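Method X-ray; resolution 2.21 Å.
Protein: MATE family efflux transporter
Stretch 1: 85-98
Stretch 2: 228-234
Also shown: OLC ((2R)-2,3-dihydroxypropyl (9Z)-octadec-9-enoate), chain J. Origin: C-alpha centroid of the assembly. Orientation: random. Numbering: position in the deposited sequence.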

ATOM      1  N   GLU A  85      28.398   2.762   7.287  1.00 37.10           N
ATOM      2  CA  GLU A  85      28.418   4.192   7.005  1.00 45.45           C
ATOM      3  C   GLU A  85      27.527   4.524   5.812  1.00 45.02           C
ATOM      4  O   GLU A  85      26.720   5.452   5.863  1.00 38.08           O
ATOM      5  CB  GLU A  85      29.848   4.670   6.743  1.00 52.28           C
ATOM      6  CG  GLU A  85      29.961   6.159   6.446  1.00 73.25           C
ATOM      7  CD  GLU A  85      29.635   7.028   7.648  1.00 86.62           C
ATOM      8  OE1 GLU A  85      29.209   8.186   7.451  1.00 88.61           O
ATOM      9  OE2 GLU A  85      29.813   6.555   8.791  1.00 87.78           O
ATOM     10  N   TYR A  86      27.673   3.748   4.746  1.00 28.28           N
ATOM     11  CA  TYR A  86      26.946   3.990   3.508  1.00 34.18           C
ATOM     12  C   TYR A  86      25.437   3.854   3.700  1.00 39.22           C
ATOM     13  O   TYR A  86      24.662   4.613   3.118  1.00 35.56           O
ATOM     14  CB  TYR A  86      27.440   3.030   2.422  1.00 35.00           C
ATOM     15  CG  TYR A  86      26.655   3.080   1.133  1.00 35.96           C
ATOM     16  CD1 TYR A  86      26.606   4.237   0.369  1.00 37.33           C
ATOM     17  CD2 TYR A  86      25.981   1.957   0.669  1.00 35.10           C
ATOM     18  CE1 TYR A  86      25.892   4.281  -0.814  1.00 41.32           C
ATOM     19  CE2 TYR A  86      25.268   1.989  -0.513  1.00 39.23           C
ATOM     20  CZ  TYR A  86      25.225   3.153  -1.251  1.00 47.10           C
ATOM     21  OH  TYR A  86      24.513   3.184  -2.428  1.00 52.03           O
ATOM     22  N   ALA A  87      25.026   2.898   4.527  1.00 35.14           N
ATOM     23  CA  ALA A  87      23.610   2.663   4.775  1.00 31.74           C
ATOM     24  C   ALA A  87      22.941   3.846   5.475  1.00 30.82           C
ATOM     25  O   ALA A  87      21.817   4.218   5.132  1.00 25.30           O
ATOM     26  CB  ALA A  87      23.422   1.393   5.592  1.00 30.38           C
ATOM     27  N   LYS A  88      23.621   4.441   6.450  1.00 28.46           N
ATOM     28  CA  LYS A  88      23.022   5.555   7.185  1.00 38.64           C
ATOM     29  C   LYS A  88      23.151   6.873   6.423  1.00 36.40           C
ATOM     30  O   LYS A  88      22.382   7.801   6.655  1.00 37.63           O
ATOM     31  CB  LYS A  88      23.633   5.677   8.583  1.00 38.54           C
ATOM     32  CG  LYS A  88      25.067   6.145   8.627  1.00 49.02           C
ATOM     33  CD  LYS A  88      25.491   6.357  10.070  1.00 54.63           C
ATOM     34  CE  LYS A  88      26.909   6.881  10.161  1.00 68.42           C
ATOM     35  NZ  LYS A  88      27.289   7.203  11.567  1.00 79.23           N
ATOM     36  N   GLN A  89      24.118   6.952   5.514  1.00 35.17           N
ATOM     37  CA  GLN A  89      24.192   8.082   4.595  1.00 32.90           C
ATOM     38  C   GLN A  89      23.011   8.035   3.633  1.00 34.91           C
ATOM     39  O   GLN A  89      22.427   9.062   3.297  1.00 33.64           O
ATOM     40  CB  GLN A  89      25.506   8.079   3.814  1.00 29.34           C
ATOM     41  CG  GLN A  89      26.733   8.448   4.626  1.00 28.60           C
ATOM     42  CD  GLN A  89      28.016   8.235   3.850  1.00 37.01           C
ATOM     43  OE1 GLN A  89      28.119   7.312   3.044  1.00 44.40           O
ATOM     44  NE2 GLN A  89      29.000   9.094   4.082  1.00 36.42           N
ATOM     45  N   LEU A  90      22.671   6.830   3.189  1.00 37.76           N
ATOM     46  CA  LEU A  90      21.517   6.625   2.324  1.00 33.17           C
ATOM     47  C   LEU A  90      20.234   7.032   3.033  1.00 29.61           C
ATOM     48  O   LEU A  90      19.321   7.577   2.413  1.00 24.61           O
ATOM     49  CB  LEU A  90      21.417   5.163   1.880  1.00 38.35           C
ATOM     50  CG  LEU A  90      22.382   4.671   0.802  1.00 46.58           C
ATOM     51  CD1 LEU A  90      22.147   3.193   0.536  1.00 43.02           C
ATOM     52  CD2 LEU A  90      22.219   5.481  -0.475  1.00 51.63           C
ATOM     53  N   GLY A  91      20.173   6.757   4.333  1.00 32.57           N
ATOM     54  CA  GLY A  91      19.016   7.107   5.137  1.00 30.98           C
ATOM     55  C   GLY A  91      18.785   8.603   5.127  1.00 29.68           C
ATOM     56  O   GLY A  91      17.653   9.066   4.975  1.00 30.06           O
ATOM     57  N   GLY A  92      19.868   9.358   5.287  1.00 28.74           N
ATOM     58  CA  GLY A  92      19.806  10.803   5.193  1.00 34.03           C
ATOM     59  C   GLY A  92      19.422  11.270   3.799  1.00 35.83           C
ATOM     60  O   GLY A  92      18.639  12.209   3.650  1.00 34.94           O
ATOM     61  N   LEU A  93      19.965  10.610   2.779  1.00 29.85           N
ATOM     62  CA  LEU A  93      19.698  10.988   1.392  1.00 34.17           C
ATOM     63  C   LEU A  93      18.224  10.805   1.032  1.00 36.64           C
ATOM     64  O   LEU A  93      17.643  11.638   0.335  1.00 27.87           O
ATOM     65  CB  LEU A  93      20.575  10.180   0.431  1.00 33.46           C
ATOM     66  CG  LEU A  93      20.378  10.480  -1.058  1.00 37.91           C
ATOM     67  CD1 LEU A  93      20.768  11.918  -1.384  1.00 36.58           C
ATOM     68  CD2 LEU A  93      21.146   9.501  -1.932  1.00 31.99           C
ATOM     69  N   VAL A  94      17.629   9.715   1.511  1.00 22.60           N
ATOM     70  CA  VAL A  94      16.223   9.421   1.249  1.00 32.35           C
ATOM     71  C   VAL A  94      15.305  10.489   1.846  1.00 32.44           C
ATOM     72  O   VAL A  94      14.365  10.947   1.196  1.00 31.92           O
ATOM     73  CB  VAL A  94      15.834   8.039   1.806  1.00 30.98           C
ATOM     74  CG1 VAL A  94      14.323   7.858   1.788  1.00 35.64           C
ATOM     75  CG2 VAL A  94      16.514   6.941   1.004  1.00 31.34           C
ATOM     76  N   ILE A  95      15.592  10.883   3.084  1.00 32.20           N
ATOM     77  CA  ILE A  95      14.832  11.927   3.762  1.00 33.24           C
ATOM     78  C   ILE A  95      14.882  13.237   2.974  1.00 32.24           C
ATOM     79  O   ILE A  95      13.867  13.921   2.821  1.00 33.01           O
ATOM     80  CB  ILE A  95      15.358  12.164   5.196  1.00 30.15           C
ATOM     81  CG1 ILE A  95      15.197  10.899   6.042  1.00 28.29           C
ATOM     82  CG2 ILE A  95      14.629  13.315   5.853  1.00 31.32           C
ATOM     83  CD1 ILE A  95      13.766  10.412   6.145  1.00 25.97           C
ATOM     84  N   VAL A  96      16.064  13.571   2.462  1.00 32.75           N
ATOM     85  CA  VAL A  96      16.254  14.794   1.689  1.00 32.08           C
ATOM     86  C   VAL A  96      15.544  14.719   0.333  1.00 38.68           C
ATOM     87  O   VAL A  96      14.850  15.658  -0.060  1.00 37.06           O
ATOM     88  CB  VAL A  96      17.754  15.088   1.484  1.00 26.94           C
ATOM     89  CG1 VAL A  96      17.960  16.174   0.442  1.00 27.28           C
ATOM     90  CG2 VAL A  96      18.394  15.484   2.808  1.00 25.44           C
ATOM     91  N   ILE A  97      15.712  13.599  -0.364  1.00 39.60           N
ATOM     92  CA  ILE A  97      15.049  13.363  -1.646  1.00 42.73           C
ATOM     93  C   ILE A  97      13.530  13.440  -1.520  1.00 36.55           C
ATOM     94  O   ILE A  97      12.863  14.112  -2.306  1.00 34.76           O
ATOM     95  CB  ILE A  97      15.425  11.981  -2.234  1.00 53.53           C
ATOM     96  CG1 ILE A  97      16.881  11.974  -2.697  1.00 58.25           C
ATOM     97  CG2 ILE A  97      14.499  11.611  -3.388  1.00 54.68           C
ATOM     98  CD1 ILE A  97      17.195  13.027  -3.734  1.00 61.86           C
ATOM     99  N   GLY A  98      12.990  12.744  -0.526  1.00 27.92           N
ATOM    100  CA  GLY A  98      11.560  12.736  -0.298  1.00 30.58           C
ATOM    101  C   GLY A  98      11.042  14.102   0.103  1.00 31.59           C
ATOM    102  O   GLY A  98       9.990  14.534  -0.365  1.00 30.75           O
ATOM    103  N   GLN A 228      25.690   7.960  -7.869  1.00 52.81           N
ATOM    104  CA  GLN A 228      25.648   6.506  -7.784  1.00 47.40           C
ATOM    105  C   GLN A 228      24.496   6.038  -6.900  1.00 42.54           C
ATOM    106  O   GLN A 228      23.789   5.088  -7.232  1.00 40.23           O
ATOM    107  CB  GLN A 228      26.975   5.979  -7.243  1.00 54.53           C
ATOM    108  CG  GLN A 228      27.429   4.657  -7.823  1.00 66.80           C
ATOM    109  CD  GLN A 228      28.915   4.437  -7.627  1.00 77.63           C
ATOM    110  OE1 GLN A 228      29.736   4.962  -8.381  1.00 79.51           O
ATOM    111  NE2 GLN A 228      29.271   3.670  -6.603  1.00 79.88           N
ATOM    112  N   SER A 229      24.318   6.713  -5.768  1.00 37.67           N
ATOM    113  CA  SER A 229      23.261   6.367  -4.828  1.00 35.51           C
ATOM    114  C   SER A 229      21.889   6.630  -5.433  1.00 36.99           C
ATOM    115  O   SER A 229      20.959   5.845  -5.247  1.00 35.21           O
ATOM    116  CB  SER A 229      23.420   7.155  -3.527  1.00 35.40           C
ATOM    117  OG  SER A 229      24.659   6.868  -2.905  1.00 39.93           O
ATOM    118  N   LEU A 230      21.771   7.739  -6.157  1.00 36.85           N
ATOM    119  CA  LEU A 230      20.522   8.096  -6.816  1.00 33.85           C
ATOM    120  C   LEU A 230      20.170   7.092  -7.904  1.00 37.45           C
ATOM    121  O   LEU A 230      18.998   6.802  -8.140  1.00 42.05           O
ATOM    122  CB  LEU A 230      20.611   9.506  -7.401  1.00 37.48           C
ATOM    123  CG  LEU A 230      20.553  10.639  -6.376  1.00 44.40           C
ATOM    124  CD1 LEU A 230      20.592  12.001  -7.059  1.00 46.84           C
ATOM    125  CD2 LEU A 230      19.311  10.505  -5.507  1.00 36.85           C
ATOM    126  N   THR A 231      21.194   6.556  -8.556  1.00 43.21           N
ATOM    127  CA  THR A 231      21.005   5.532  -9.574  1.00 46.63           C
ATOM    128  C   THR A 231      20.509   4.232  -8.946  1.00 40.54           C
ATOM    129  O   THR A 231      19.617   3.571  -9.481  1.00 44.28           O
ATOM    130  CB  THR A 231      22.307   5.267 -10.352  1.00 46.38           C
ATOM    131  OG1 THR A 231      22.736   6.477 -10.985  1.00 50.98           O
ATOM    132  CG2 THR A 231      22.099   4.194 -11.407  1.00 38.81           C
ATOM    133  N   ALA A 232      21.089   3.871  -7.806  1.00 40.71           N
ATOM    134  CA  ALA A 232      20.690   2.662  -7.096  1.00 34.59           C
ATOM    135  C   ALA A 232      19.247   2.771  -6.609  1.00 36.15           C
ATOM    136  O   ALA A 232      18.454   1.848  -6.786  1.00 34.49           O
ATOM    137  CB  ALA A 232      21.630   2.395  -5.929  1.00 30.02           C
ATOM    138  N   LEU A 233      18.913   3.905  -6.000  1.00 33.68           N
ATOM    139  CA  LEU A 233      17.556   4.131  -5.515  1.00 35.37           C
ATOM    140  C   LEU A 233      16.568   4.200  -6.677  1.00 36.87           C
ATOM    141  O   LEU A 233      15.500   3.591  -6.632  1.00 31.74           O
ATOM    142  CB  LEU A 233      17.488   5.413  -4.682  1.00 33.26           C
ATOM    143  CG  LEU A 233      18.162   5.368  -3.307  1.00 36.80           C
ATOM    144  CD1 LEU A 233      18.275   6.766  -2.712  1.00 35.97           C
ATOM    145  CD2 LEU A 233      17.407   4.439  -2.362  1.00 31.46           C
ATOM    146  N   GLY A 234      16.943   4.933  -7.722  1.00 38.27           N
ATOM    147  CA  GLY A 234      16.082   5.142  -8.875  1.00 40.86           C
ATOM    148  C   GLY A 234      15.762   3.878  -9.650  1.00 38.85           C
ATOM    149  O   GLY A 234      14.683   3.758 -10.231  1.00 42.82           O
TER
HETATM  150  C18 OLC J 509      31.222   1.039   0.671  1.00 53.58           C
HETATM  151  C17 OLC J 509      30.667   1.075  -0.737  1.00 57.22           C
HETATM  152  C16 OLC J 509      29.378   1.868  -0.755  1.00 56.46           C
HETATM  153  C15 OLC J 509      28.778   1.830  -2.144  1.00 59.20           C
HETATM  154  C13 OLC J 509      27.697   0.392  -3.840  1.00 60.79           C
HETATM  155  C14 OLC J 509      28.269   0.436  -2.439  1.00 58.13           C

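The two stretches are helical segments of one chain that cross at 74°, with their axes 11.3 Å apart at closest approach. No hydrogen bond or salt bridge links them; the contact is made by side-chain packing and buries 326 Å², summed over both sides. Leu233, Ser229 and Leu93 account for much of this area.

Leu233 has the largest covered surface. Its CA-to-CB bond points toward the first helix, and its m,t rotamer places Leu233 CD1 4.0 Å from Leu93 CD2 and 4.1 Å from Val94 CG2. Two consecutive residues of the first helix thus share one methyl as their nearest point, an apolar arrangement suited to a buried site.

One turn earlier, Ser229 occupies the closer part of the crossing, where its CA lies 7.4 Å from the CA of Leu90. The CA-to-CB bond of Ser229 points toward the first helix, and the side chain is small enough for leucine methyls to approach Ser229 CB: Leu93 CD2 at 3.6 Å and Leu90 CD2 at 3.7 Å. Ser229 OG lies 3.5 Å from Tyr86 CE1, at the edge of the ring and near its plane. This hydroxyl is hydrogen-bonded elsewhere in the structure, so its burial leaves it satisfied. One face of the same ring is covered by the lipid OLC, whose C16 lies 3.5 Å from Tyr86 CG.

Leu93 joins these contacts. With chi1 t and chi2 p, Leu93 CD2 reaches Ser229 and Leu233 and also comes within 4.1 Å of Leu230 CD2. Leu230 leaves its backbone sideways, but the end of its side chain comes nearer, and Leu230 CD2 also meets Ile97 CD1 at 3.7 Å. These two branched aliphatic side chains extend the apolar contact into a less buried region. Gly91, Gly92 and Gly98 take no part in the contact.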